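Local coordinates for protein Na-K-Cl cotransporter (PDB 3G40) that forms the cytoplasmic C-terminal domain of a prokaryotic cation-chloride cotransporter, a membrane protein that probably moves chloride together with cations across the membrane, at residues Asn159-Asn164 with His248-Asp253; Asp179-Ile184 with Ile273-Ser278. All coordinates share one frame; numbering follows the deposited sequence.

Contact 1 (Asn159-Asn164 with His248-Asp253); sequences NLWIEN and HIFSLD
Two neighbouring parallel strands of the central sheet of this alpha/beta domain meet where Asn159, Leu160 and Trp161 run beside His248, Ile249 and Phe250. Ile249 ties them together: its N donates to Asn159 O and its O accepts from Trp161 N, both at 2.8 Å and nearly straight. On the sheet face that carries helix 179-192, Leu160 CD2 rests on Ile249 CG2 at 3.6 Å, a branched aliphatic pair suited to a buried layer.

The other face holds an aromatic cluster. Trp161 has CG anti to its own carbonyl carbon (chi1 -69°), and its five-membered ring forms an offset stack with Phe250, the planes only 9° apart and Phe250 CE2 3.3 Å from Trp161 CG. Tryptophan suits this place because it offers a flat face for stacking and, at one point on its rim, an N-H donor: NE1 donates to His248 ND1 at 3.0 Å, at 171°, which gives the indole N-H a buried acceptor. Beyond this cluster the strands separate, and Trp161 O lies 4.4 Å from Ser251 N. One of the waters here bridges the two, donating to Trp161 O and to Glu163 OE2 and accepting from Ser251 N at 2.8 Å.

Contact 2 (Asp179-Ile184 with Ile273-Ser278); sequences DLALLI and IFALDS
Asp277, Ala275 and Leu180 bury the most surface where the first turn of helix 179-192 meets the end of strand 271-276. Asp277 follows the strand, and its CG stands anti to the carbonyl carbon (chi1 -73°), with the carboxylate lying across the start of the helix. OD2 accepts from Asp179 N at 2.9 Å through its syn lone pair. OD1 takes Leu180 N at 2.8 Å in a straighter bond (168°), met on the syn side but well out of the carboxylate plane. Aspartate suits the place because its two oxygens match two successive N-H groups of the first turn, and the helix end would probably stabilise its negative charge. This may offset some of the repulsion from Asp179, whose OD2 lies 3.1 Å from Asp277 OD2, two acceptors with no bond between them; Asp179 OD1 is engaged by Ala283 N. An alanine in place of Asp277 would probably leave the N-H groups of Asp179 and Leu180 without these acceptors and the nearby water short of one partner.

That water donates to Asp277 OD1 and to Ala275 O and accepts from Ala181 N, joining strand end and helix in three bonds. The rest of the contact is mainly apolar side chains against backbone and each other. Ala275 CB comes 3.7 Å from Ala181 N and 4.1 Å from Ala181 CB; two such small side chains allow the axes of helix 179-184 and strand 273-276 to come within 7.0 Å. Leu180 CD1 lies 4.0 Å from Ala275 CB and also against Leu276 O, while Leu142 of strand 140-145 touches both Leu180 and Ala275. A helix packed on the face of a sheet, its N-terminus beside the C-terminal end of a strand, is the arrangement typical of alpha/beta folds.

Both contacts are buried in the second half of the domain, and they share one sheet: strands 247-251 and 271-276 are neighbours, joined by probable hydrogen bonds such as His248 O with Ile273 N. Contact 1 lies within the sheet and is held by backbone bonds between strands, helped by aromatic packing on one face. Contact 2 stands on the opposite face, joining a helix to the sheet through apolar side chains, two of them alanines, and a carboxylate. Ala181 connects them, since it also touches Leu160 and Ile249. On the aromatic face Phe250 meets Phe274. Ordered water enters both contacts near strand ends, where direct packing gives way to polar groups.

Contact 1 (Asn159-Asn164 with His248-Asp253)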
ATOM      1  N   ASN A 159     -17.198   1.766  -2.007  1.00 31.11           N
ATOM      2  CA  ASN A 159     -18.414   2.214  -2.688  1.00 34.88           C
ATOM      3  C   ASN A 159     -18.544   1.478  -4.014  1.00 36.03           C
ATOM      4  O   ASN A 159     -17.599   1.450  -4.800  1.00 39.18           O
ATOM      5  CB  ASN A 159     -18.376   3.715  -2.998  1.00 35.77           C
ATOM      6  CG  ASN A 159     -18.550   4.586  -1.765  1.00 36.14           C
ATOM      7  OD1 ASN A 159     -18.991   4.126  -0.711  1.00 35.59           O
ATOM      8  ND2 ASN A 159     -18.202   5.856  -1.901  1.00 37.40           N
ATOM      9  N   LEU A 160     -19.705   0.884  -4.267  1.00 31.79           N
ATOM     10  CA  LEU A 160     -19.997   0.335  -5.594  1.00 34.52           C
ATOM     11  C   LEU A 160     -20.941   1.323  -6.277  1.00 38.39           C
ATOM     12  O   LEU A 160     -22.065   1.537  -5.811  1.00 38.03           O
ATOM     13  CB  LEU A 160     -20.694  -1.019  -5.461  1.00 32.50           C
ATOM     14  CG  LEU A 160     -20.622  -2.152  -6.476  1.00 55.31           C
ATOM     15  CD1 LEU A 160     -22.027  -2.692  -6.595  1.00 33.66           C
ATOM     16  CD2 LEU A 160     -19.977  -1.820  -7.868  1.00 34.38           C
ATOM     17  N   TRP A 161     -20.480   1.929  -7.368  1.00 32.55           N
ATOM     18  CA  TRP A 161     -21.269   2.884  -8.126  1.00 37.89           C
ATOM     19  C   TRP A 161     -22.086   2.181  -9.190  1.00 42.62           C
ATOM     20  O   TRP A 161     -21.545   1.544 -10.091  1.00 45.57           O
ATOM     21  CB  TRP A 161     -20.361   3.936  -8.771  1.00 36.94           C
ATOM     22  CG  TRP A 161     -19.754   4.838  -7.772  1.00 35.61           C
ATOM     23  CD1 TRP A 161     -18.602   4.632  -7.071  1.00 37.01           C
ATOM     24  CD2 TRP A 161     -20.294   6.082  -7.305  1.00 33.77           C
ATOM     25  NE1 TRP A 161     -18.377   5.684  -6.215  1.00 38.21           N
ATOM     26  CE2 TRP A 161     -19.402   6.587  -6.341  1.00 38.03           C
ATOM     27  CE3 TRP A 161     -21.437   6.824  -7.625  1.00 37.85           C
ATOM     28  CZ2 TRP A 161     -19.616   7.804  -5.690  1.00 37.88           C
ATOM     29  CZ3 TRP A 161     -21.648   8.034  -6.978  1.00 37.53           C
ATOM     30  CH2 TRP A 161     -20.745   8.509  -6.024  1.00 38.21           C
ATOM     31  N   ILE A 162     -23.399   2.312  -9.081  1.00 38.43           N
ATOM     32  CA  ILE A 162     -24.314   1.653  -9.991  1.00 40.02           C
ATOM     33  C   ILE A 162     -24.913   2.677 -10.943  1.00 43.66           C
ATOM     34  O   ILE A 162     -25.514   3.657 -10.510  1.00 41.91           O
ATOM     35  CB  ILE A 162     -25.399   0.928  -9.194  1.00 44.08           C
ATOM     36  CG1 ILE A 162     -24.740  -0.196  -8.389  1.00 46.98           C
ATOM     37  CG2 ILE A 162     -26.485   0.409 -10.110  1.00 46.75           C
ATOM     38  CD1 ILE A 162     -25.648  -0.898  -7.432  1.00 51.28           C
ATOM     39  N   GLU A 163     -24.718   2.455 -12.239  1.00 45.18           N
ATOM     40  CA  GLU A 163     -25.110   3.413 -13.264  1.00 52.70           C
ATOM     41  C   GLU A 163     -26.616   3.616 -13.300  1.00 56.31           C
ATOM     42  O   GLU A 163     -27.385   2.683 -13.065  1.00 53.22           O
ATOM     43  CB  GLU A 163     -24.619   2.960 -14.647  1.00 62.53           C
ATOM     44  CG  GLU A 163     -23.099   2.938 -14.799  1.00 75.08           C
ATOM     45  CD  GLU A 163     -22.470   4.301 -14.562  1.00 83.90           C
ATOM     46  OE1 GLU A 163     -23.133   5.326 -14.845  1.00 84.50           O
ATOM     47  OE2 GLU A 163     -21.312   4.348 -14.090  1.00 81.36           O
ATOM     48  N   ASN A 164     -27.031   4.844 -13.597  1.00 61.24           N
ATOM     49  CA  ASN A 164     -28.447   5.152 -13.732  1.00 66.65           C
ATOM     50  C   ASN A 164     -29.098   4.166 -14.693  1.00 64.90           C
ATOM     51  O   ASN A 164     -28.656   4.008 -15.832  1.00 65.46           O
ATOM     52  CB  ASN A 164     -28.633   6.583 -14.233  1.00 81.76           C
ATOM     53  CG  ASN A 164     -30.053   7.096 -14.037  1.00 91.01           C
ATOM     54  OD1 ASN A 164     -30.843   6.519 -13.286  1.00 90.67           O
ATOM     55  ND2 ASN A 164     -30.378   8.193 -14.710  1.00 96.58           N
ATOM     56  N   HIS A 248     -13.373   3.048  -4.693  1.00 30.78           N
ATOM     57  CA  HIS A 248     -14.591   3.203  -5.483  1.00 33.80           C
ATOM     58  C   HIS A 248     -14.564   2.196  -6.633  1.00 36.41           C
ATOM     59  O   HIS A 248     -13.599   2.154  -7.400  1.00 36.75           O
ATOM     60  CB  HIS A 248     -14.642   4.605  -6.070  1.00 30.86           C
ATOM     61  CG  HIS A 248     -14.702   5.685  -5.039  1.00 39.01           C
ATOM     62  ND1 HIS A 248     -15.894   6.192  -4.567  1.00 36.10           N
ATOM     63  CD2 HIS A 248     -13.724   6.356  -4.387  1.00 40.40           C
ATOM     64  CE1 HIS A 248     -15.646   7.128  -3.670  1.00 35.39           C
ATOM     65  NE2 HIS A 248     -14.336   7.252  -3.544  1.00 35.75           N
ATOM     66  N   ILE A 249     -15.615   1.386  -6.736  1.00 30.85           N
ATOM     67  CA  ILE A 249     -15.786   0.456  -7.855  1.00 31.00           C
ATOM     68  C   ILE A 249     -16.821   1.012  -8.821  1.00 38.25           C
ATOM     69  O   ILE A 249     -17.946   1.344  -8.418  1.00 41.04           O
ATOM     70  CB  ILE A 249     -16.239  -0.936  -7.350  1.00 33.58           C
ATOM     71  CG1 ILE A 249     -15.217  -1.482  -6.335  1.00 34.72           C
ATOM     72  CG2 ILE A 249     -16.456  -1.906  -8.528  1.00 31.83           C
ATOM     73  CD1 ILE A 249     -15.697  -2.682  -5.570  1.00 33.83           C
ATOM     74  N   PHE A 250     -16.426   1.158 -10.084  1.00 33.08           N
ATOM     75  CA  PHE A 250     -17.321   1.611 -11.146  1.00 37.44           C
ATOM     76  C   PHE A 250     -17.438   0.522 -12.201  1.00 44.50           C
ATOM     77  O   PHE A 250     -16.606  -0.384 -12.262  1.00 39.22           O
ATOM     78  CB  PHE A 250     -16.760   2.867 -11.821  1.00 39.36           C
ATOM     79  CG  PHE A 250     -16.672   4.065 -10.913  1.00 42.86           C
ATOM     80  CD1 PHE A 250     -15.522   4.315 -10.178  1.00 41.61           C
ATOM     81  CD2 PHE A 250     -17.733   4.951 -10.811  1.00 41.95           C
ATOM     82  CE1 PHE A 250     -15.439   5.425  -9.340  1.00 43.18           C
ATOM     83  CE2 PHE A 250     -17.657   6.067  -9.969  1.00 39.20           C
ATOM     84  CZ  PHE A 250     -16.511   6.294  -9.234  1.00 38.19           C
ATOM     85  N   SER A 251     -18.458   0.611 -13.045  1.00 38.13           N
ATOM     86  CA  SER A 251     -18.464  -0.179 -14.269  1.00 38.27           C
ATOM     87  C   SER A 251     -17.576   0.515 -15.297  1.00 43.21           C
ATOM     88  O   SER A 251     -17.468   1.743 -15.298  1.00 45.76           O
ATOM     89  CB  SER A 251     -19.889  -0.349 -14.791  1.00 43.26           C
ATOM     90  OG  SER A 251     -20.604  -1.195 -13.913  1.00 43.43           O
ATOM     91  N   LEU A 252     -16.908  -0.277 -16.135  1.00 41.51           N
ATOM     92  CA  LEU A 252     -16.066   0.226 -17.218  1.00 44.77           C
ATOM     93  C   LEU A 252     -16.821   0.118 -18.545  1.00 44.56           C
ATOM     94  O   LEU A 252     -17.258  -0.972 -18.934  1.00 46.30           O
ATOM     95  CB  LEU A 252     -14.748  -0.585 -17.291  1.00 35.66           C
ATOM     96  CG  LEU A 252     -13.749  -0.291 -18.411  1.00 44.78           C
ATOM     97  CD1 LEU A 252     -13.302   1.156 -18.357  1.00 47.82           C
ATOM     98  CD2 LEU A 252     -12.534  -1.232 -18.286  1.00 43.48           C
ATOM     99  N   ASP A 253     -16.985   1.247 -19.230  1.00 45.71           N
ATOM    100  CA  ASP A 253     -17.642   1.280 -20.539  1.00 57.68           C
ATOM    101  C   ASP A 253     -16.811   0.457 -21.517  1.00 61.84           C
ATOM    102  O   ASP A 253     -15.586   0.553 -21.506  1.00 56.03           O
ATOM    103  CB  ASP A 253     -17.743   2.735 -21.015  1.00 73.82           C
ATOM    104  CG  ASP A 253     -18.527   2.895 -22.315  1.00 89.44           C
ATOM    105  OD1 ASP A 253     -18.596   1.941 -23.117  1.00 93.35           O
ATOM    106  OD2 ASP A 253     -19.061   4.002 -22.542  1.00 94.00           O
TER
HETATM  107  O   HOH W   1     -21.790  -0.852 -11.530  1.00 39.99           O
HETATM  108  O   HOH W   2     -20.418   2.552 -12.404  1.00 40.52           O
HETATM  109  O   HOH W   3     -23.793   0.033 -13.182  1.00 49.31           O

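Contact 2 (Asp179-Ile184 with Ile273-Ser278)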
ATOM      1  N   ASP A 179     -22.056  -6.926 -13.499  1.00 37.88           N
ATOM      2  CA  ASP A 179     -21.891  -8.180 -12.767  1.00 39.69           C
ATOM      3  C   ASP A 179     -20.515  -8.299 -12.112  1.00 44.12           C
ATOM      4  O   ASP A 179     -20.411  -8.669 -10.933  1.00 39.47           O
ATOM      5  CB  ASP A 179     -22.138  -9.379 -13.676  1.00 44.67           C
ATOM      6  CG  ASP A 179     -23.574  -9.478 -14.121  1.00 45.14           C
ATOM      7  OD1 ASP A 179     -24.323 -10.272 -13.526  1.00 47.19           O
ATOM      8  OD2 ASP A 179     -23.945  -8.760 -15.062  1.00 47.03           O
ATOM      9  N   LEU A 180     -19.466  -7.994 -12.876  1.00 38.91           N
ATOM     10  CA  LEU A 180     -18.092  -8.086 -12.373  1.00 40.66           C
ATOM     11  C   LEU A 180     -17.899  -7.054 -11.253  1.00 34.01           C
ATOM     12  O   LEU A 180     -17.295  -7.347 -10.223  1.00 35.77           O
ATOM     13  CB  LEU A 180     -17.086  -7.831 -13.509  1.00 37.53           C
ATOM     14  CG  LEU A 180     -15.758  -8.587 -13.583  1.00 53.19           C
ATOM     15  CD1 LEU A 180     -14.699  -7.739 -14.306  1.00 48.01           C
ATOM     16  CD2 LEU A 180     -15.258  -9.058 -12.224  1.00 41.55           C
ATOM     17  N   ALA A 181     -18.426  -5.846 -11.456  1.00 38.61           N
ATOM     18  CA  ALA A 181     -18.356  -4.801 -10.429  1.00 35.14           C
ATOM     19  C   ALA A 181     -18.933  -5.280  -9.094  1.00 33.93           C
ATOM     20  O   ALA A 181     -18.300  -5.141  -8.047  1.00 31.76           O
ATOM     21  CB  ALA A 181     -19.082  -3.523 -10.901  1.00 32.42           C
ATOM     22  N   LEU A 182     -20.123  -5.877  -9.146  1.00 37.21           N
ATOM     23  CA  LEU A 182     -20.779  -6.402  -7.946  1.00 38.76           C
ATOM     24  C   LEU A 182     -19.990  -7.529  -7.286  1.00 33.23           C
ATOM     25  O   LEU A 182     -19.850  -7.571  -6.065  1.00 34.14           O
ATOM     26  CB  LEU A 182     -22.196  -6.878  -8.280  1.00 40.32           C
ATOM     27  CG  LEU A 182     -23.052  -7.449  -7.153  1.00 43.99           C
ATOM     28  CD1 LEU A 182     -23.176  -6.431  -6.000  1.00 38.31           C
ATOM     29  CD2 LEU A 182     -24.427  -7.826  -7.708  1.00 39.47           C
ATOM     30  N   LEU A 183     -19.484  -8.458  -8.094  1.00 40.80           N
ATOM     31  CA  LEU A 183     -18.716  -9.585  -7.563  1.00 33.83           C
ATOM     32  C   LEU A 183     -17.438  -9.127  -6.878  1.00 33.62           C
ATOM     33  O   LEU A 183     -17.075  -9.638  -5.819  1.00 35.10           O
ATOM     34  CB  LEU A 183     -18.398 -10.590  -8.677  1.00 32.79           C
ATOM     35  CG  LEU A 183     -19.612 -11.384  -9.159  1.00 36.97           C
ATOM     36  CD1 LEU A 183     -19.375 -11.937 -10.552  1.00 37.88           C
ATOM     37  CD2 LEU A 183     -19.958 -12.504  -8.169  1.00 38.91           C
ATOM     38  N   ILE A 184     -16.761  -8.153  -7.481  1.00 31.41           N
ATOM     39  CA  ILE A 184     -15.567  -7.588  -6.885  1.00 32.89           C
ATOM     40  C   ILE A 184     -15.891  -6.841  -5.581  1.00 35.75           C
ATOM     41  O   ILE A 184     -15.150  -6.939  -4.601  1.00 31.95           O
ATOM     42  CB  ILE A 184     -14.847  -6.648  -7.871  1.00 36.38           C
ATOM     43  CG1 ILE A 184     -14.219  -7.453  -9.025  1.00 42.17           C
ATOM     44  CG2 ILE A 184     -13.769  -5.850  -7.152  1.00 39.41           C
ATOM     45  CD1 ILE A 184     -13.014  -8.288  -8.629  1.00 48.31           C
ATOM     46  N   ILE A 273     -11.454   1.400  -9.137  1.00 33.94           N
ATOM     47  CA  ILE A 273     -11.307   0.273 -10.039  1.00 37.57           C
ATOM     48  C   ILE A 273     -12.532   0.227 -10.947  1.00 40.61           C
ATOM     49  O   ILE A 273     -13.648   0.532 -10.510  1.00 37.45           O
ATOM     50  CB  ILE A 273     -11.048  -1.062  -9.275  1.00 35.49           C
ATOM     51  CG1 ILE A 273     -10.578  -2.171 -10.232  1.00 37.75           C
ATOM     52  CG2 ILE A 273     -12.267  -1.480  -8.467  1.00 35.14           C
ATOM     53  CD1 ILE A 273      -9.931  -3.368  -9.518  1.00 33.70           C
ATOM     54  N   PHE A 274     -12.307  -0.085 -12.222  1.00 36.41           N
ATOM     55  CA  PHE A 274     -13.351  -0.045 -13.242  1.00 38.70           C
ATOM     56  C   PHE A 274     -13.510  -1.423 -13.853  1.00 40.58           C
ATOM     57  O   PHE A 274     -12.540  -2.018 -14.332  1.00 39.01           O
ATOM     58  CB  PHE A 274     -13.007   0.991 -14.316  1.00 39.87           C
ATOM     59  CG  PHE A 274     -12.760   2.361 -13.761  1.00 42.63           C
ATOM     60  CD1 PHE A 274     -11.528   2.686 -13.220  1.00 35.45           C
ATOM     61  CD2 PHE A 274     -13.778   3.316 -13.745  1.00 41.52           C
ATOM     62  CE1 PHE A 274     -11.302   3.947 -12.679  1.00 41.40           C
ATOM     63  CE2 PHE A 274     -13.563   4.578 -13.215  1.00 42.76           C
ATOM     64  CZ  PHE A 274     -12.329   4.898 -12.681  1.00 41.25           C
ATOM     65  N   ALA A 275     -14.733  -1.937 -13.811  1.00 38.45           N
ATOM     66  CA  ALA A 275     -14.992  -3.313 -14.186  1.00 38.67           C
ATOM     67  C   ALA A 275     -15.903  -3.450 -15.407  1.00 39.78           C
ATOM     68  O   ALA A 275     -17.052  -2.990 -15.397  1.00 43.22           O
ATOM     69  CB  ALA A 275     -15.568  -4.069 -13.000  1.00 40.93           C
ATOM     70  N   LEU A 276     -15.384  -4.095 -16.456  1.00 37.87           N
ATOM     71  CA  LEU A 276     -16.159  -4.381 -17.662  1.00 38.76           C
ATOM     72  C   LEU A 276     -16.482  -5.865 -17.688  1.00 45.49           C
ATOM     73  O   LEU A 276     -15.585  -6.700 -17.573  1.00 43.12           O
ATOM     74  CB  LEU A 276     -15.374  -3.985 -18.916  1.00 36.50           C
ATOM     75  CG  LEU A 276     -15.903  -4.418 -20.285  1.00 47.78           C
ATOM     76  CD1 LEU A 276     -17.245  -3.776 -20.612  1.00 47.31           C
ATOM     77  CD2 LEU A 276     -14.874  -4.076 -21.354  1.00 43.49           C
ATOM     78  N   ASP A 277     -17.763  -6.186 -17.836  1.00 41.02           N
ATOM     79  CA  ASP A 277     -18.222  -7.572 -17.880  1.00 45.09           C
ATOM     80  C   ASP A 277     -17.790  -8.282 -19.163  1.00 50.65           C
ATOM     81  O   ASP A 277     -17.598  -7.650 -20.199  1.00 43.16           O
ATOM     82  CB  ASP A 277     -19.746  -7.627 -17.841  1.00 50.54           C
ATOM     83  CG  ASP A 277     -20.311  -7.303 -16.482  1.00 44.02           C
ATOM     84  OD1 ASP A 277     -19.532  -7.046 -15.539  1.00 40.93           O
ATOM     85  OD2 ASP A 277     -21.545  -7.319 -16.367  1.00 46.78           O
ATOM     86  N   SER A 278     -17.673  -9.601 -19.096  1.00 45.25           N
ATOM     87  CA  SER A 278     -17.465 -10.390 -20.301  1.00 54.10           C
ATOM     88  C   SER A 278     -18.813 -10.514 -20.985  1.00 57.91           C
ATOM     89  O   SER A 278     -18.899 -10.683 -22.203  1.00 56.35           O
ATOM     90  CB  SER A 278     -16.952 -11.782 -19.953  1.00 55.43           C
ATOM     91  OG  SER A 278     -17.912 -12.494 -19.189  1.00 54.56           O
TER
HETATM   92  O   HOH W   4     -18.903  -4.668 -14.217  1.00 38.84           O